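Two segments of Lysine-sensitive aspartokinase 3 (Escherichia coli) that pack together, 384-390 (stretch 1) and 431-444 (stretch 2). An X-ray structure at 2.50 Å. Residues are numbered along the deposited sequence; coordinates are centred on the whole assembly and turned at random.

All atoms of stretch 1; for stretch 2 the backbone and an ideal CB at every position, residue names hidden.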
# COMPACT_ATOMS: atom_id res chain seq x y z
N GLU A 384 4.26 0.39 -18.12
CA GLU A 384 5.09 -0.79 -18.33
C GLU A 384 6.58 -0.50 -18.44
O GLU A 384 7.00 0.66 -18.36
CB GLU A 384 4.64 -1.53 -19.60
CG GLU A 384 3.20 -1.97 -19.58
CD GLU A 384 2.80 -2.67 -20.86
OE1 GLU A 384 2.98 -2.07 -21.94
OE2 GLU A 384 2.29 -3.82 -20.79
N GLY A 385 7.37 -1.55 -18.61
CA GLY A 385 8.80 -1.38 -18.74
C GLY A 385 9.41 -0.78 -17.49
O GLY A 385 10.33 0.03 -17.56
N LEU A 386 8.88 -1.19 -16.35
CA LEU A 386 9.36 -0.73 -15.06
C LEU A 386 10.01 -1.92 -14.37
O LEU A 386 9.59 -3.06 -14.56
CB LEU A 386 8.18 -0.21 -14.22
CG LEU A 386 7.55 1.13 -14.60
CD1 LEU A 386 6.19 1.28 -13.94
CD2 LEU A 386 8.48 2.26 -14.16
N ALA A 387 11.04 -1.66 -13.56
CA ALA A 387 11.76 -2.71 -12.85
C ALA A 387 11.76 -2.49 -11.34
O ALA A 387 11.96 -1.37 -10.85
CB ALA A 387 13.20 -2.77 -13.37
N LEU A 388 11.52 -3.56 -10.58
CA LEU A 388 11.50 -3.48 -9.12
C LEU A 388 12.86 -3.74 -8.51
O LEU A 388 13.56 -4.68 -8.90
CB LEU A 388 10.52 -4.50 -8.53
CG LEU A 388 10.58 -4.58 -6.99
CD1 LEU A 388 9.79 -3.43 -6.41
CD2 LEU A 388 10.02 -5.89 -6.49
N VAL A 389 13.24 -2.91 -7.54
CA VAL A 389 14.50 -3.09 -6.83
C VAL A 389 14.17 -3.28 -5.34
O VAL A 389 13.48 -2.47 -4.73
CB VAL A 389 15.45 -1.87 -7.00
CG1 VAL A 389 16.66 -2.03 -6.09
CG2 VAL A 389 15.93 -1.79 -8.43
N ALA A 390 14.65 -4.38 -4.78
CA ALA A 390 14.40 -4.70 -3.39
C ALA A 390 15.66 -4.81 -2.56
O ALA A 390 16.67 -5.34 -3.02
CB ALA A 390 13.63 -6.00 -3.32
N UNK A 431 11.80 1.72 -10.78
CA UNK A 431 12.64 2.65 -11.54
C UNK A 431 12.48 2.23 -13.00
O UNK A 431 12.26 1.06 -13.29
CB UNK A 431 14.10 2.62 -11.09
N UNK A 432 12.56 3.18 -13.94
CA UNK A 432 12.41 2.79 -15.34
C UNK A 432 13.39 1.67 -15.72
O UNK A 432 14.55 1.69 -15.33
CB UNK A 432 12.62 4.00 -16.25
N UNK A 433 12.89 0.69 -16.47
CA UNK A 433 13.69 -0.44 -16.89
C UNK A 433 15.14 -0.19 -17.28
O UNK A 433 16.04 -0.79 -16.71
CB UNK A 433 12.99 -1.09 -18.08
N UNK A 434 15.38 0.69 -18.25
CA UNK A 434 16.74 0.97 -18.72
C UNK A 434 17.77 1.39 -17.66
O UNK A 434 18.96 1.15 -17.84
CB UNK A 434 16.66 2.08 -19.77
N UNK A 435 17.32 2.01 -16.57
CA UNK A 435 18.24 2.44 -15.52
C UNK A 435 18.38 1.36 -14.43
O UNK A 435 19.19 1.50 -13.51
CB UNK A 435 17.76 3.75 -14.90
N UNK A 436 17.59 0.30 -14.57
CA UNK A 436 17.58 -0.79 -13.60
C UNK A 436 18.92 -1.28 -13.05
O UNK A 436 19.19 -1.16 -11.85
CB UNK A 436 16.87 -1.99 -14.24
N UNK A 437 19.77 -1.84 -13.91
CA UNK A 437 21.05 -2.36 -13.44
C UNK A 437 22.02 -1.33 -12.88
O UNK A 437 22.67 -1.59 -11.86
CB UNK A 437 21.74 -3.10 -14.59
N UNK A 438 22.12 -0.16 -13.51
CA UNK A 438 23.03 0.87 -13.01
C UNK A 438 22.67 1.21 -11.55
O UNK A 438 23.55 1.54 -10.74
CB UNK A 438 22.97 2.12 -13.89
N UNK A 439 21.38 1.13 -11.22
CA UNK A 439 20.93 1.39 -9.86
C UNK A 439 21.43 0.27 -8.95
O UNK A 439 22.03 0.53 -7.91
CB UNK A 439 19.41 1.51 -9.80
N UNK A 440 21.19 -0.97 -9.36
CA UNK A 440 21.62 -2.12 -8.57
C UNK A 440 23.11 -2.04 -8.26
O UNK A 440 23.56 -2.38 -7.16
CB UNK A 440 21.30 -3.42 -9.31
N UNK A 441 23.86 -1.57 -9.24
CA UNK A 441 25.30 -1.42 -9.09
C UNK A 441 25.60 -0.29 -8.12
O UNK A 441 26.30 -0.49 -7.12
CB UNK A 441 25.97 -1.16 -10.44
N UNK A 442 25.06 0.89 -8.38
CA UNK A 442 25.31 2.01 -7.49
C UNK A 442 25.03 1.67 -6.04
O UNK A 442 25.86 1.97 -5.18
CB UNK A 442 24.46 3.21 -7.91
N UNK A 443 23.90 1.04 -5.75
CA UNK A 443 23.55 0.67 -4.37
C UNK A 443 24.56 -0.29 -3.77
O UNK A 443 25.22 0.02 -2.78
CB UNK A 443 22.16 0.04 -4.32
N UNK A 444 24.63 -1.46 -4.38
CA UNK A 444 25.53 -2.54 -3.96
C UNK A 444 26.91 -2.00 -3.58
O UNK A 444 27.49 -2.37 -2.55
CB UNK A 444 25.67 -3.58 -5.07

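Position 431 is a strand position (phi/psi -156/149) in an antiparallel, hydrogen-bonded pair with Ala-387: its N donates to Ala-387 O (3.1 Å) and its O accepts from Ala-387 N (3.0 Å, 169° at the hydrogen). With the backbone so engaged, the side chain is left to pack. The ideal CB lies on the same sheet face as Ala-387 CB, 5.5 Å from Val-389 CG2, so a beta-branched or other medium apolar residue would suit. The deposited residue is Val-431, chi1 m, whose CG2 lies 4.5 Å from Val-389 CG2.

At position 432 the pair with Leu-386 is of the non-hydrogen-bonded kind, so stretch 1 requires no amide hydrogen here. Phi of -54° is compatible with proline, and the CB points away, leaving many residues possible. It is Pro-432; its CA lies 4.1 Å from Leu-386 CD2.

Position 433 is the most restrictive. Its N donates to Gly-385 O (2.9 Å, 153°), and an ideal CB would sit 2.9 Å from that same Gly-385 O, a clash. Phi/psi of -38/-57 would not by itself demand glycine; the missing room does. Gly-433 lets the chain pass close to stretch 1 while keeping the hydrogen bond.

Positions 434 and 435 have no stretch 1 atom within 5.5 Å of their ideal CBs, so polar residues are as acceptable as any. They are Glu-434 and Asp-435; Asp-435 N donates to Pro-432 O (3.1 Å) as the chain turns.

Position 436 points toward stretch 1, its ideal CB 3.9 Å from Ala-387 CB. So short a separation favours a small apolar side chain. Ala-436 fits, CB to Ala-387 CB at 3.8 Å.

From here the helix runs nearly parallel to strand 386-390 (15° between directions, 9.5 Å between axes), with Val-389 pointing toward it. Positions 437 and 438 have nothing of stretch 1 nearby and tolerate polar groups: Glu-437 and Gln-438.

Position 439 points toward stretch 1, ideal CB 5.0 Å from Val-389 CG2, calling for a medium apolar group. Val-439 (chi1 t) places CG1 4.5 Å from Val-389 CG2. Position 440 points sideways, so several apolar residues could graze the strand; Val-440 CG2 also lies 4.5 Å from Val-389 CG2.

Positions 441 and 442 are out of reach and little constrained: Gln-441 and Lys-442.

Position 443 points toward stretch 1 but has no atom of it within 5.5 Å of its ideal CB, so a longer apolar chain, leucine or methionine, would bridge the gap. Leu-443 (m, t) does so, CD1 to Val-389 CG1 at 3.9 Å. Position 444 is out of reach; His-444 hydrogen-bonds elsewhere in the structure.

Stretch 2, residues 431-444: VPGEDAEQVVQKLH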
# COMPACT_ATOMS: atom_id res chain seq x y z
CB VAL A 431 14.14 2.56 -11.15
CG1 VAL A 431 14.31 2.83 -9.67
CG2 VAL A 431 14.71 1.20 -11.50
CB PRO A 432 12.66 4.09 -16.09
CG PRO A 432 13.55 4.87 -15.15
CD PRO A 432 12.91 4.61 -13.82
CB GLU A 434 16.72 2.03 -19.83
CG GLU A 434 15.84 3.23 -19.55
CD GLU A 434 14.36 2.91 -19.68
OE1 GLU A 434 13.64 2.93 -18.65
OE2 GLU A 434 13.91 2.62 -20.81
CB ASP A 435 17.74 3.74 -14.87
CG ASP A 435 17.56 4.88 -15.87
OD1 ASP A 435 17.00 5.93 -15.49
OD2 ASP A 435 17.97 4.73 -17.04
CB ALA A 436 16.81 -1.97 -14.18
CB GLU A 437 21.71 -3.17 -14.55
CG GLU A 437 20.88 -4.36 -15.00
CD GLU A 437 21.62 -5.28 -15.95
OE1 GLU A 437 22.31 -4.77 -16.86
OE2 GLU A 437 21.49 -6.51 -15.80
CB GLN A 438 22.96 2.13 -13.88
CG GLN A 438 24.06 3.13 -13.53
CD GLN A 438 23.88 4.49 -14.19
OE1 GLN A 438 24.67 5.41 -13.95
NE2 GLN A 438 22.85 4.62 -15.01
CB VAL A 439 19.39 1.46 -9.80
CG1 VAL A 439 18.92 1.51 -8.35
CG2 VAL A 439 18.90 2.69 -10.55
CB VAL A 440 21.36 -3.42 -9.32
CG1 VAL A 440 21.85 -4.61 -8.51
CG2 VAL A 440 19.88 -3.54 -9.60
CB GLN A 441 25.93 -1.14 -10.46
CG GLN A 441 25.91 -2.34 -11.41
CD GLN A 441 25.89 -1.93 -12.88
OE1 GLN A 441 26.00 -2.78 -13.76
NE2 GLN A 441 25.73 -0.64 -13.14
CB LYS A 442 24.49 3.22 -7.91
CG LYS A 442 25.04 3.94 -9.13
CD LYS A 442 26.48 4.40 -8.90
CE LYS A 442 27.05 5.08 -10.14
NZ LYS A 442 26.15 6.16 -10.65
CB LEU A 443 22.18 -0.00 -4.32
CG LEU A 443 20.93 0.80 -4.67
CD1 LEU A 443 19.74 -0.12 -4.53
CD2 LEU A 443 20.79 2.00 -3.76
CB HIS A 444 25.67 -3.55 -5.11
CG HIS A 444 26.29 -4.85 -4.70
ND1 HIS A 444 27.63 -5.10 -4.82
CD2 HIS A 444 25.74 -5.94 -4.12
CE1 HIS A 444 27.90 -6.30 -4.33
NE2 HIS A 444 26.77 -6.83 -3.90
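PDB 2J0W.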